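Local coordinates for protein amidohydrolase (Brucella melitensis biovar Abortus, PDB 4F0L) that is a metal-dependent hydrolase of the amidohydrolase family, probably acting as a deaminase, at residues Ala59-Leu64 against Phe324-Asp329. Residues are numbered along the deposited sequence; the frame is centred on the assembly and turned at random.
Sequences AGMANL and FGIGSD. With FE (Fe (III) ion), chain E.
The iron site of this amidohydrolase lies just beyond the place where the first and last strands of its TIM-barrel-like core meet, 59-64 running into the HxH pair His65 and His67, and 324-329 ending in the metal ligand Asp329. The carboxamide of Asn63 does most of the gripping. With CG anti to the backbone N (chi1 -165°), it lies along the start of the loop that follows strand 324-326 and takes hold of Ser328 twice. Its OD1 receives the backbone N-H of Ser328 in the carbonyl plane, on a lone pair, at 2.8 Å. Its ND2 gives a nearly straight bond to Ser328 OG, also 2.8 Å and within the amide plane, so the two bonds together fix the rotation of the amide. Asp329, the next residue, reaches the iron through OD1 at 2.4 Å, joining His65, His67, His241 and two waters, so Asn63 fixes the chain one residue before the iron ligand. The short strand segments 61-64 and 324-326 cross at 83°, and this is where the barrel closes. Only one direct backbone bond spans them: Leu64 N to Ile326 O, 2.8 Å, with the donor above the carbonyl plane. One water carries the link further, donating to Ala62 O and accepting from Ile326 N. Leu64, its CG set between the backbone N and C (chi1 54°), packs CD2 on the bare CA of Gly325 at 3.5 Å, while CD1 lies over the Ile326-Gly327 peptide. Met61 CG touches Ile326 CD1 at 4.2 Å; both side chains also meet helix 336-351, and Met61 meets 364-379 as well.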
loop_
_atom_site.group_PDB
_atom_site.type_symbol
_atom_site.label_atom_id
_atom_site.label_comp_id
_atom_site.label_asym_id
_atom_site.label_seq_id
_atom_site.Cartn_x
_atom_site.Cartn_y
_atom_site.Cartn_z
ATOM N N ALA B 59 -3.346 11.714 -17.802
ATOM C CA ALA B 59 -2.609 12.925 -17.462
ATOM C C ALA B 59 -1.481 12.613 -16.484
ATOM O O ALA B 59 -1.585 11.678 -15.708
ATOM C CB ALA B 59 -3.556 13.941 -16.825
ATOM N N GLY B 60 -0.422 13.420 -16.549
ATOM C CA GLY B 60 0.613 13.424 -15.563
ATOM C C GLY B 60 0.101 13.949 -14.239
ATOM O O GLY B 60 -0.714 14.858 -14.190
ATOM N N MET B 61 0.559 13.327 -13.150
ATOM C CA MET B 61 0.116 13.687 -11.815
ATOM C C MET B 61 1.124 14.627 -11.180
ATOM O O MET B 61 2.338 14.354 -11.166
ATOM C CB MET B 61 -0.000 12.424 -10.967
ATOM C CG MET B 61 -0.512 12.633 -9.548
ATOM S SD MET B 61 -2.233 13.132 -9.467
ATOM C CE MET B 61 -2.918 11.560 -10.005
ATOM N N ALA B 62 0.634 15.716 -10.614
ATOM C CA ALA B 62 1.503 16.543 -9.765
ATOM C C ALA B 62 1.724 15.859 -8.450
ATOM O O ALA B 62 0.797 15.283 -7.830
ATOM C CB ALA B 62 0.920 17.954 -9.546
ATOM N N ASN B 63 2.965 15.940 -7.974
ATOM C CA ASN B 63 3.291 15.490 -6.635
ATOM C C ASN B 63 3.420 16.756 -5.829
ATOM O O ASN B 63 4.450 17.383 -5.811
ATOM C CB ASN B 63 4.593 14.674 -6.655
ATOM C CG ASN B 63 4.803 13.880 -5.373
ATOM O OD1 ASN B 63 4.714 14.417 -4.264
ATOM N ND2 ASN B 63 5.051 12.600 -5.523
ATOM N N LEU B 64 2.341 17.186 -5.192
ATOM C CA LEU B 64 2.267 18.598 -4.802
ATOM C C LEU B 64 2.997 18.977 -3.505
ATOM O O LEU B 64 2.940 20.123 -3.114
ATOM C CB LEU B 64 0.803 19.074 -4.777
ATOM C CG LEU B 64 -0.249 18.338 -3.959
ATOM C CD1 LEU B 64 0.281 17.983 -2.579
ATOM C CD2 LEU B 64 -1.476 19.232 -3.877
ATOM N N PHE B 324 -8.439 18.721 -4.214
ATOM C CA PHE B 324 -7.240 18.182 -3.540
ATOM C C PHE B 324 -6.190 17.699 -4.531
ATOM O O PHE B 324 -6.495 17.465 -5.710
ATOM C CB PHE B 324 -7.635 17.019 -2.614
ATOM C CG PHE B 324 -7.833 15.707 -3.338
ATOM C CD1 PHE B 324 -9.005 15.431 -3.987
ATOM C CD2 PHE B 324 -6.800 14.759 -3.371
ATOM C CE1 PHE B 324 -9.180 14.233 -4.676
ATOM C CE2 PHE B 324 -6.956 13.554 -4.063
ATOM C CZ PHE B 324 -8.163 13.305 -4.733
ATOM N N GLY B 325 -4.959 17.572 -4.037
ATOM C CA GLY B 325 -3.898 16.830 -4.685
ATOM C C GLY B 325 -3.143 15.944 -3.692
ATOM O O GLY B 325 -3.420 15.942 -2.473
ATOM N N ILE B 326 -2.182 15.194 -4.207
ATOM C CA ILE B 326 -1.383 14.301 -3.392
ATOM C C ILE B 326 0.090 14.628 -3.463
ATOM O O ILE B 326 0.613 15.044 -4.516
ATOM C CB ILE B 326 -1.567 12.812 -3.770
ATOM C CG1 ILE B 326 -1.351 12.593 -5.282
ATOM C CG2 ILE B 326 -2.946 12.328 -3.303
ATOM C CD1 ILE B 326 -1.284 11.125 -5.699
ATOM N N GLY B 327 0.745 14.444 -2.317
ATOM C CA GLY B 327 2.170 14.607 -2.202
ATOM C C GLY B 327 2.839 13.502 -1.409
ATOM O O GLY B 327 2.331 13.063 -0.379
ATOM N N SER B 328 4.013 13.089 -1.873
ATOM C CA SER B 328 4.773 12.026 -1.203
ATOM C C SER B 328 5.410 12.492 0.119
ATOM O O SER B 328 5.729 11.676 0.975
ATOM C CB SER B 328 5.847 11.519 -2.141
ATOM O OG SER B 328 5.276 10.888 -3.269
ATOM N N ASP B 329 5.627 13.795 0.244
ATOM C CA ASP B 329 5.897 14.458 1.546
ATOM C C ASP B 329 7.214 13.965 2.154
ATOM O O ASP B 329 8.276 14.507 1.798
ATOM C CB ASP B 329 4.692 14.315 2.490
ATOM C CG ASP B 329 4.858 15.093 3.823
ATOM O OD1 ASP B 329 5.855 15.831 3.999
ATOM O OD2 ASP B 329 3.969 15.003 4.689
HETATM FE FE FE E . 5.534 18.114 4.782
HETATM O O HOH W 1 -1.768 16.017 -7.043
HETATM O O HOH W 2 4.152 17.066 6.095
HETATM O O HOH W 3 6.682 17.469 6.638
#